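Local coordinates for protein GTN Reductase (Agrobacterium tumefaciens, PDB 5N6G) that binds flavin mononucleotide in an Old Yellow Enzyme barrel and probably reduces activated carbon-carbon double bonds with electrons from a nicotinamide cofactor, at residues 155-160 / 211-216; 291-296 / 300-305; 328-331 / 336-339. One frame throughout, in Å; residues are numbered along the deposited sequence.

In the fold
The three contacts follow one another along the chain and all belong to an eight-stranded parallel TIM barrel. Contact 1 joins two neighbouring outer helices, 150-169 and 204-222. Contact 2 packs helix 286-295 on the start of strand 301-305, and contact 3 couples helix 329-333, just after the last barrel strand 324-327, to helix 337-343. The centres of contacts 1 and 3 lie about 32 Å apart, on opposite sides of the chain's centre; those of contacts 2 and 3 are about 24 Å apart, yet both reach the flavin mononucleotide. Contact 1 thus belongs to the outer helical layer, while contacts 2 and 3 come where the last two barrel strands meet the cofactor.

Contact 1 (155-160 / 211-216); sequences LILEDY and LLEVVD
Tyr160 lays one face of its ring over the CG1 methyl of Val214, which sits almost exactly on the ring axis, 3.6 Å from the centroid and 9° off the normal. This is a CH-pi contact, and the methyl is nearly equidistant from the ring carbons, the nearest being CD1 of Tyr160. Val214 presents both of its branches to the other helix. With CG1 anti to the backbone N (chi1 172°), that methyl covers the tyrosine ring, while CG2 turns into the angle between two side chains, 3.8 Å from CD2 of Leu157 and 3.9 Å from CE2 of Tyr160.

Leu157 completes the interface from the same helix as the tyrosine. Its CB does not aim straight across, but the two methyls at its end do reach over: CD2 settles against the backbone where Glu213 passes into Val214, 3.7 Å from Val214 N, and CD1 of Leu157 lies 3.9 Å from OE1 of Glu213. That carboxylate oxygen has its polar partner in Tyr200 OH, to which it is hydrogen-bonded, and the extended glutamate chain passes along the leucine methyls. No hydrogen bond links the two segments, so shape and dispersion do the joining.

Further inward, the tyrosine also touches Ile185 of helix 184-189 as well as Ile58 and His100, which continues the apolar packing beneath the helix pair. The short helical segments run in the same general direction, crossing at -38° with their axes 9.5 Å apart at closest approach. Such side-by-side packing of helices that each precede a barrel strand, helix 150-169 coming before strand 174-178 and helix 204-222 before strand 227-231, belongs to the outer layer of the TIM barrel.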
loop_
_atom_site.group_PDB
_atom_site.type_symbol
_atom_site.label_atom_id
_atom_site.label_comp_id
_atom_site.label_asym_id
_atom_site.label_seq_id
_atom_site.Cartn_x
_atom_site.Cartn_y
_atom_site.Cartn_z
ATOM N N LEU A 155 0.580 -18.151 11.487
ATOM C CA LEU A 155 1.886 -18.039 10.868
ATOM C C LEU A 155 2.006 -16.749 10.078
ATOM O O LEU A 155 3.056 -16.097 10.086
ATOM C CB LEU A 155 2.134 -19.250 9.973
ATOM C CG LEU A 155 2.295 -20.574 10.733
ATOM C CD1 LEU A 155 2.402 -21.703 9.737
ATOM C CD2 LEU A 155 3.518 -20.532 11.610
ATOM N N ILE A 156 0.938 -16.340 9.399
ATOM C CA ILE A 156 1.004 -15.084 8.659
ATOM C C ILE A 156 1.129 -13.903 9.611
ATOM O O ILE A 156 1.852 -12.939 9.329
ATOM C CB ILE A 156 -0.211 -14.950 7.733
ATOM C CG1 ILE A 156 -0.094 -15.984 6.608
ATOM C CG2 ILE A 156 -0.322 -13.545 7.128
ATOM C CD1 ILE A 156 -1.346 -16.088 5.729
ATOM N N LEU A 157 0.420 -13.938 10.745
ATOM C CA LEU A 157 0.578 -12.863 11.720
ATOM C C LEU A 157 2.022 -12.763 12.184
ATOM O O LEU A 157 2.554 -11.653 12.315
ATOM C CB LEU A 157 -0.367 -13.068 12.907
ATOM C CG LEU A 157 -1.837 -12.844 12.584
ATOM C CD1 LEU A 157 -2.695 -13.243 13.783
ATOM C CD2 LEU A 157 -2.128 -11.412 12.219
ATOM N N GLU A 158 2.684 -13.910 12.408
ATOM C CA GLU A 158 4.098 -13.875 12.771
ATOM C C GLU A 158 4.928 -13.268 11.648
ATOM O O GLU A 158 5.905 -12.548 11.910
ATOM C CB GLU A 158 4.597 -15.278 13.135
ATOM C CG GLU A 158 6.031 -15.322 13.658
ATOM C CD GLU A 158 6.336 -14.300 14.776
ATOM O OE1 GLU A 158 5.526 -14.135 15.727
ATOM O OE2 GLU A 158 7.402 -13.654 14.692
ATOM N N ASP A 159 4.546 -13.527 10.387
ATOM C CA ASP A 159 5.270 -12.927 9.269
ATOM C C ASP A 159 5.071 -11.418 9.229
ATOM O O ASP A 159 5.979 -10.687 8.820
ATOM C CB ASP A 159 4.846 -13.553 7.937
ATOM C CG ASP A 159 5.344 -14.981 7.774
ATOM O OD1 ASP A 159 6.326 -15.376 8.466
ATOM O OD2 ASP A 159 4.760 -15.704 6.933
ATOM N N TYR A 160 3.875 -10.922 9.584
ATOM C CA TYR A 160 3.708 -9.472 9.678
ATOM C C TYR A 160 4.559 -8.889 10.802
ATOM O O TYR A 160 5.131 -7.799 10.646
ATOM C CB TYR A 160 2.243 -9.096 9.861
ATOM C CG TYR A 160 1.459 -8.963 8.594
ATOM C CD1 TYR A 160 1.562 -7.830 7.783
ATOM C CD2 TYR A 160 0.561 -9.945 8.216
ATOM C CE1 TYR A 160 0.828 -7.703 6.630
ATOM C CE2 TYR A 160 -0.167 -9.824 7.055
ATOM C CZ TYR A 160 -0.044 -8.688 6.277
ATOM O OH TYR A 160 -0.779 -8.575 5.131
ATOM N N LEU A 211 -7.835 -8.090 9.707
ATOM C CA LEU A 211 -7.239 -6.758 9.578
ATOM C C LEU A 211 -6.788 -6.253 10.937
ATOM O O LEU A 211 -5.668 -5.746 11.096
ATOM C CB LEU A 211 -8.240 -5.797 8.940
ATOM C CG LEU A 211 -7.760 -4.357 8.675
ATOM C CD1 LEU A 211 -8.587 -3.719 7.581
ATOM C CD2 LEU A 211 -7.824 -3.467 9.904
ATOM N N LEU A 212 -7.659 -6.356 11.938
ATOM C CA LEU A 212 -7.336 -5.765 13.227
ATOM C C LEU A 212 -6.277 -6.580 13.957
ATOM O O LEU A 212 -5.460 -6.014 14.687
ATOM C CB LEU A 212 -8.605 -5.601 14.058
ATOM C CG LEU A 212 -9.596 -4.603 13.475
ATOM C CD1 LEU A 212 -10.911 -4.691 14.240
ATOM C CD2 LEU A 212 -9.081 -3.176 13.545
ATOM N N GLU A 213 -6.210 -7.889 13.711
ATOM C CA GLU A 213 -5.126 -8.684 14.282
ATOM C C GLU A 213 -3.788 -8.323 13.655
ATOM O O GLU A 213 -2.769 -8.289 14.361
ATOM C CB GLU A 213 -5.412 -10.183 14.118
ATOM C CG GLU A 213 -6.474 -10.681 15.080
ATOM C CD GLU A 213 -6.879 -12.130 14.872
ATOM O OE1 GLU A 213 -6.575 -12.712 13.816
ATOM O OE2 GLU A 213 -7.527 -12.689 15.787
ATOM N N VAL A 214 -3.777 -8.052 12.340
ATOM C CA VAL A 214 -2.554 -7.596 11.680
ATOM C C VAL A 214 -2.118 -6.264 12.268
ATOM O O VAL A 214 -0.953 -6.081 12.627
ATOM C CB VAL A 214 -2.748 -7.504 10.152
ATOM C CG1 VAL A 214 -1.541 -6.838 9.499
ATOM C CG2 VAL A 214 -3.008 -8.887 9.552
ATOM N N VAL A 215 -3.051 -5.312 12.389
ATOM C CA VAL A 215 -2.693 -4.003 12.934
ATOM C C VAL A 215 -2.126 -4.144 14.339
ATOM O O VAL A 215 -1.106 -3.545 14.675
ATOM C CB VAL A 215 -3.908 -3.052 12.914
ATOM C CG1 VAL A 215 -3.608 -1.775 13.710
ATOM C CG2 VAL A 215 -4.280 -2.709 11.509
ATOM N N ASP A 216 -2.782 -4.927 15.189
ATOM C CA ASP A 216 -2.320 -5.036 16.559
ATOM C C ASP A 216 -0.976 -5.771 16.642
ATOM O O ASP A 216 -0.150 -5.436 17.495
ATOM C CB ASP A 216 -3.396 -5.705 17.413
ATOM C CG ASP A 216 -4.664 -4.858 17.527
ATOM O OD1 ASP A 216 -4.576 -3.612 17.334
ATOM O OD2 ASP A 216 -5.745 -5.424 17.823
#

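Contact 2 (291-296 / 300-305); sequences AAYRNA and GLWIAN. With FMN (flavin mononucleotide), chain B.
The last turns of helix 286-295 stand beside the entrance to strand 301-305, with the CA atoms of Arg294 and Gly300 8.8 Å apart as the nearest CA pair, and a three-residue connection leads from one segment to the other. Two side chains of the helix hold Gly300 through its own backbone. Tyr293, whose ring is anti to the backbone N (chi1 179°), extends its hydroxyl to receive the Gly300 N-H at 2.9 Å, OH to N; the nitrogen lies at the edge of the phenol ring, near its plane, and the bond is bent, at 140°. Arg294 takes the other end of the residue. Its NH1 donates to Gly300 O over 2.9 Å, a straighter bond at 163°, with the oxygen almost exactly in the guanidinium plane and the donor in the carbonyl plane. NH2 adds a longer, weak bond to the same oxygen.

This contact closes a beta-alpha-beta crossover of the TIM barrel, in which strand 263-267 leads through helix 286-295 to the adjacent parallel strand 301-305. The guanidinium group is also tied to Asp323 by a salt bridge from NH2, and Asp323 accepts the backbone N-H of Trp302 as well, so one carboxylate joins the arginine to the strand.

Trp302 points back at the helix. Its six-membered ring and that of Tyr293 meet obliquely, CZ3 of Trp302 lying 3.7 Å from CD2 of Tyr293; CB of Trp302 also passes the Arg294 NH2. At the far end of the strand, Asn305 bonds two oxygens of the ribityl phosphate of flavin mononucleotide: OD1 accepts from O3' at 2.6 Å, and ND2 donates to O5' at 3.0 Å. ND2 is also bonded to Ala326 O of the neighbouring strand 324-327.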
loop_
_atom_site.group_PDB
_atom_site.type_symbol
_atom_site.label_atom_id
_atom_site.label_comp_id
_atom_site.label_asym_id
_atom_site.label_seq_id
_atom_site.Cartn_x
_atom_site.Cartn_y
_atom_site.Cartn_z
ATOM N N ALA A 291 -15.525 10.622 9.442
ATOM C CA ALA A 291 -16.112 10.947 10.739
ATOM C C ALA A 291 -16.156 9.739 11.658
ATOM O O ALA A 291 -16.029 9.892 12.879
ATOM C CB ALA A 291 -17.511 11.522 10.570
ATOM N N ALA A 292 -16.317 8.528 11.100
ATOM C CA ALA A 292 -16.325 7.332 11.945
ATOM C C ALA A 292 -14.968 7.151 12.613
ATOM O O ALA A 292 -14.881 6.725 13.768
ATOM C CB ALA A 292 -16.678 6.110 11.112
ATOM N N TYR A 293 -13.902 7.488 11.896
ATOM C CA TYR A 293 -12.568 7.408 12.467
ATOM C C TYR A 293 -12.378 8.485 13.529
ATOM O O TYR A 293 -11.952 8.196 14.656
ATOM C CB TYR A 293 -11.524 7.556 11.364
ATOM C CG TYR A 293 -10.097 7.505 11.844
ATOM C CD1 TYR A 293 -9.562 6.337 12.405
ATOM C CD2 TYR A 293 -9.276 8.598 11.718
ATOM C CE1 TYR A 293 -8.260 6.290 12.826
ATOM C CE2 TYR A 293 -7.949 8.555 12.143
ATOM C CZ TYR A 293 -7.453 7.398 12.692
ATOM O OH TYR A 293 -6.143 7.365 13.131
ATOM N N ARG A 294 -12.659 9.749 13.179
ATOM C CA ARG A 294 -12.432 10.851 14.117
ATOM C C ARG A 294 -13.292 10.712 15.364
ATOM O O ARG A 294 -12.842 11.005 16.491
ATOM C CB ARG A 294 -12.717 12.190 13.431
ATOM C CG ARG A 294 -11.719 12.553 12.359
ATOM C CD ARG A 294 -10.367 12.902 12.934
ATOM N NE ARG A 294 -9.470 13.404 11.895
ATOM C CZ ARG A 294 -8.253 12.938 11.640
ATOM N NH1 ARG A 294 -7.733 11.954 12.367
ATOM N NH2 ARG A 294 -7.536 13.476 10.662
ATOM N N ASN A 295 -14.556 10.320 15.178
ATOM C CA ASN A 295 -15.485 10.297 16.303
ATOM C C ASN A 295 -15.138 9.188 17.287
ATOM O O ASN A 295 -15.588 9.238 18.439
ATOM C CB ASN A 295 -16.911 10.102 15.799
ATOM C CG ASN A 295 -17.454 11.311 15.093
ATOM O OD1 ASN A 295 -16.889 12.402 15.164
ATOM N ND2 ASN A 295 -18.570 11.126 14.405
ATOM N N ALA A 296 -14.389 8.180 16.843
ATOM C CA ALA A 296 -13.895 7.123 17.726
ATOM C C ALA A 296 -12.615 7.504 18.443
ATOM O O ALA A 296 -12.075 6.676 19.199
ATOM C CB ALA A 296 -13.640 5.844 16.942
ATOM N N GLY A 300 -4.834 9.874 13.667
ATOM C CA GLY A 300 -3.871 9.666 12.611
ATOM C C GLY A 300 -4.026 10.694 11.511
ATOM O O GLY A 300 -5.083 11.286 11.312
ATOM N N LEU A 301 -2.945 10.874 10.770
ATOM C CA LEU A 301 -2.974 11.745 9.605
ATOM C C LEU A 301 -3.857 11.116 8.531
ATOM O O LEU A 301 -3.721 9.928 8.215
ATOM C CB LEU A 301 -1.547 11.941 9.075
ATOM C CG LEU A 301 -1.368 13.071 8.075
ATOM C CD1 LEU A 301 -1.445 14.402 8.785
ATOM C CD2 LEU A 301 -0.041 12.925 7.340
ATOM N N TRP A 302 -4.772 11.899 7.977
ATOM C CA TRP A 302 -5.727 11.405 6.993
ATOM C C TRP A 302 -5.180 11.735 5.604
ATOM O O TRP A 302 -5.225 12.900 5.171
ATOM C CB TRP A 302 -7.096 12.045 7.201
ATOM C CG TRP A 302 -8.176 11.370 6.438
ATOM C CD1 TRP A 302 -8.662 11.727 5.207
ATOM C CD2 TRP A 302 -8.908 10.201 6.832
ATOM N NE1 TRP A 302 -9.646 10.851 4.816
ATOM C CE2 TRP A 302 -9.818 9.908 5.796
ATOM C CE3 TRP A 302 -8.894 9.384 7.966
ATOM C CZ2 TRP A 302 -10.716 8.849 5.870
ATOM C CZ3 TRP A 302 -9.749 8.317 8.021
ATOM C CH2 TRP A 302 -10.645 8.052 6.983
ATOM N N ILE A 303 -4.694 10.708 4.908
ATOM C CA ILE A 303 -4.012 10.846 3.627
ATOM C C ILE A 303 -4.956 10.330 2.560
ATOM O O ILE A 303 -5.404 9.187 2.635
ATOM C CB ILE A 303 -2.693 10.054 3.575
ATOM C CG1 ILE A 303 -1.765 10.412 4.738
ATOM C CG2 ILE A 303 -2.056 10.259 2.212
ATOM C CD1 ILE A 303 -0.507 9.520 4.800
ATOM N N ALA A 304 -5.238 11.145 1.564
ATOM C CA ALA A 304 -6.170 10.762 0.518
ATOM C C ALA A 304 -5.437 10.594 -0.797
ATOM O O ALA A 304 -4.435 11.253 -1.052
ATOM C CB ALA A 304 -7.269 11.806 0.332
ATOM N N ASN A 305 -5.983 9.715 -1.631
ATOM C CA ASN A 305 -5.407 9.374 -2.914
ATOM C C ASN A 305 -6.505 9.124 -3.928
ATOM O O ASN A 305 -7.634 8.766 -3.570
ATOM C CB ASN A 305 -4.550 8.112 -2.808
ATOM C CG ASN A 305 -4.181 7.564 -4.151
ATOM O OD1 ASN A 305 -4.795 6.620 -4.648
ATOM N ND2 ASN A 305 -3.180 8.167 -4.771
HETATM N N1 FMN B . -1.128 0.805 -4.874
HETATM C C2 FMN B . -0.652 0.174 -3.751
HETATM O O2 FMN B . -1.270 0.209 -2.663
HETATM N N3 FMN B . 0.554 -0.490 -3.808
HETATM C C4 FMN B . 1.348 -0.631 -4.931
HETATM O O4 FMN B . 2.434 -1.207 -4.864
HETATM C C4A FMN B . 0.823 0.009 -6.117
HETATM N N5 FMN B . 1.532 -0.049 -7.216
HETATM C C5A FMN B . 1.101 0.700 -8.297
HETATM C C6 FMN B . 1.901 0.743 -9.433
HETATM C C7 FMN B . 1.577 1.567 -10.501
HETATM C C7M FMN B . 2.494 1.602 -11.699
HETATM C C8 FMN B . 0.426 2.361 -10.447
HETATM C C8M FMN B . 0.079 3.312 -11.560
HETATM C C9 FMN B . -0.394 2.306 -9.322
HETATM C C9A FMN B . -0.055 1.487 -8.245
HETATM N N10 FMN B . -0.802 1.496 -7.047
HETATM C C10 FMN B . -0.406 0.745 -5.975
HETATM C "C1'" FMN B . -1.899 2.466 -6.916
HETATM C "C2'" FMN B . -1.360 3.858 -6.610
HETATM O "O2'" FMN B . -0.736 3.886 -5.321
HETATM C "C3'" FMN B . -2.436 4.943 -6.659
HETATM O "O3'" FMN B . -3.498 4.603 -5.770
HETATM C "C4'" FMN B . -3.024 5.160 -8.052
HETATM O "O4'" FMN B . -1.977 5.370 -9.003
HETATM C "C5'" FMN B . -4.022 6.303 -8.083
HETATM O "O5'" FMN B . -3.376 7.546 -7.742
HETATM P P FMN B . -2.968 8.694 -8.817
HETATM O O1P FMN B . -4.272 9.153 -9.433
HETATM O O2P FMN B . -2.093 7.993 -9.843
HETATM O O3P FMN B . -2.266 9.724 -8.010
#

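Contact 3 (328-331 / 336-339); sequences GKAF and DLVR. With FMN (flavin mononucleotide), chain B.
Leu337 pushes its CD2 methyl over one face of the Phe331 ring, 3.7 Å from the ring centroid and 16° off the normal, a CH-pi contact in which the methyl is displaced toward the CE2 and CD2 side of the ring. The leucine side chain starts out toward the other segment, and its CB lies 3.7 Å from Phe331 CE1, beside the opposite part of the ring. With CG anti to the backbone N (chi1 -180°), the chain then carries CD2 onward over the phenylalanine face, and the two side chains cross at about a right angle. Ala330 contributes its CB to the same leucine methyl, and Val338 CG2 makes a looser approach to Phe331 CZ at 4.5 Å. The phenylalanine is packed further against Ile19 and Met21 of strand 19-21, which ties this pair of short helices to the barrel.

The other end of segment 328-331 faces the cofactor. Gly328 N donates to O3P of flavin mononucleotide at 2.8 Å and 171°, while Lys329 N gives a similarly straight bond to O2P. The Lys329 side chain bends at chi3 and chi4, curling its NZ back to the same O2P at 2.8 Å. One phosphate oxygen is therefore held by a backbone N-H and an ammonium group at once, and the start of helix 329-333 may add electrostatic favour. Backbone amides at a helix start receiving a phosphate after the last strand are a hallmark of the phosphate-binding site in flavin-binding TIM barrels.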
loop_
_atom_site.group_PDB
_atom_site.type_symbol
_atom_site.label_atom_id
_atom_site.label_comp_id
_atom_site.label_asym_id
_atom_site.label_seq_id
_atom_site.Cartn_x
_atom_site.Cartn_y
_atom_site.Cartn_z
ATOM N N GLY A 328 0.299 9.207 -7.158
ATOM C CA GLY A 328 0.931 8.038 -7.735
ATOM C C GLY A 328 1.588 8.342 -9.071
ATOM O O GLY A 328 2.799 8.565 -9.148
ATOM N N LYS A 329 0.793 8.399 -10.144
ATOM C CA LYS A 329 1.370 8.551 -11.474
ATOM C C LYS A 329 2.162 9.846 -11.609
ATOM O O LYS A 329 3.174 9.879 -12.310
ATOM C CB LYS A 329 0.270 8.477 -12.529
ATOM C CG LYS A 329 -0.327 7.068 -12.645
ATOM C CD LYS A 329 -1.301 6.963 -13.796
ATOM C CE LYS A 329 -2.561 7.755 -13.528
ATOM N NZ LYS A 329 -3.276 7.333 -12.292
ATOM N N ALA A 330 1.760 10.910 -10.920
ATOM C CA ALA A 330 2.522 12.148 -11.031
ATOM C C ALA A 330 3.917 12.003 -10.428
ATOM O O ALA A 330 4.862 12.651 -10.907
ATOM C CB ALA A 330 1.775 13.303 -10.365
ATOM N N PHE A 331 4.073 11.174 -9.390
ATOM C CA PHE A 331 5.408 10.936 -8.839
ATOM C C PHE A 331 6.249 10.004 -9.709
ATOM O O PHE A 331 7.481 10.121 -9.717
ATOM C CB PHE A 331 5.312 10.394 -7.406
ATOM C CG PHE A 331 5.597 11.435 -6.363
ATOM C CD1 PHE A 331 6.837 12.050 -6.325
ATOM C CD2 PHE A 331 4.639 11.804 -5.439
ATOM C CE1 PHE A 331 7.125 13.011 -5.388
ATOM C CE2 PHE A 331 4.919 12.764 -4.489
ATOM C CZ PHE A 331 6.164 13.373 -4.468
ATOM N N ASP A 336 10.836 15.733 -8.794
ATOM C CA ASP A 336 10.696 16.962 -8.012
ATOM C C ASP A 336 9.274 17.496 -8.068
ATOM O O ASP A 336 9.048 18.692 -8.258
ATOM C CB ASP A 336 11.688 18.015 -8.492
ATOM C CG ASP A 336 11.536 18.365 -9.964
ATOM O OD1 ASP A 336 10.897 17.616 -10.725
ATOM O OD2 ASP A 336 12.096 19.404 -10.375
ATOM N N LEU A 337 8.300 16.606 -7.906
ATOM C CA LEU A 337 6.895 17.006 -7.909
ATOM C C LEU A 337 6.633 18.106 -6.892
ATOM O O LEU A 337 5.863 19.032 -7.161
ATOM C CB LEU A 337 5.997 15.805 -7.614
ATOM C CG LEU A 337 4.500 16.107 -7.602
ATOM C CD1 LEU A 337 4.032 16.621 -8.971
ATOM C CD2 LEU A 337 3.732 14.871 -7.212
ATOM N N VAL A 338 7.255 18.016 -5.713
ATOM C CA VAL A 338 6.994 19.003 -4.664
ATOM C C VAL A 338 7.329 20.405 -5.159
ATOM O O VAL A 338 6.512 21.332 -5.062
ATOM C CB VAL A 338 7.777 18.649 -3.387
ATOM C CG1 VAL A 338 7.718 19.792 -2.380
ATOM C CG2 VAL A 338 7.233 17.383 -2.752
ATOM N N ARG A 339 8.533 20.579 -5.714
ATOM C CA ARG A 339 8.928 21.889 -6.229
ATOM C C ARG A 339 8.032 22.337 -7.377
ATOM O O ARG A 339 7.656 23.511 -7.460
ATOM C CB ARG A 339 10.381 21.838 -6.679
ATOM C CG ARG A 339 10.916 23.180 -7.197
ATOM C CD ARG A 339 12.324 23.036 -7.718
ATOM N NE ARG A 339 12.717 24.202 -8.508
ATOM C CZ ARG A 339 13.706 24.201 -9.396
ATOM N NH1 ARG A 339 14.407 23.097 -9.615
ATOM N NH2 ARG A 339 13.992 25.306 -10.070
HETATM N N1 FMN B . -1.128 0.805 -4.874
HETATM C C2 FMN B . -0.652 0.174 -3.751
HETATM O O2 FMN B . -1.270 0.209 -2.663
HETATM N N3 FMN B . 0.554 -0.490 -3.808
HETATM C C4 FMN B . 1.348 -0.631 -4.931
HETATM O O4 FMN B . 2.434 -1.207 -4.864
HETATM C C4A FMN B . 0.823 0.009 -6.117
HETATM N N5 FMN B . 1.532 -0.049 -7.216
HETATM C C5A FMN B . 1.101 0.700 -8.297
HETATM C C6 FMN B . 1.901 0.743 -9.433
HETATM C C7 FMN B . 1.577 1.567 -10.501
HETATM C C7M FMN B . 2.494 1.602 -11.699
HETATM C C8 FMN B . 0.426 2.361 -10.447
HETATM C C8M FMN B . 0.079 3.312 -11.560
HETATM C C9 FMN B . -0.394 2.306 -9.322
HETATM C C9A FMN B . -0.055 1.487 -8.245
HETATM N N10 FMN B . -0.802 1.496 -7.047
HETATM C C10 FMN B . -0.406 0.745 -5.975
HETATM C "C1'" FMN B . -1.899 2.466 -6.916
HETATM C "C2'" FMN B . -1.360 3.858 -6.610
HETATM O "O2'" FMN B . -0.736 3.886 -5.321
HETATM C "C3'" FMN B . -2.436 4.943 -6.659
HETATM O "O3'" FMN B . -3.498 4.603 -5.770
HETATM C "C4'" FMN B . -3.024 5.160 -8.052
HETATM O "O4'" FMN B . -1.977 5.370 -9.003
HETATM C "C5'" FMN B . -4.022 6.303 -8.083
HETATM O "O5'" FMN B . -3.376 7.546 -7.742
HETATM P P FMN B . -2.968 8.694 -8.817
HETATM O O1P FMN B . -4.272 9.153 -9.433
HETATM O O2P FMN B . -2.093 7.993 -9.843
HETATM O O3P FMN B . -2.266 9.724 -8.010
#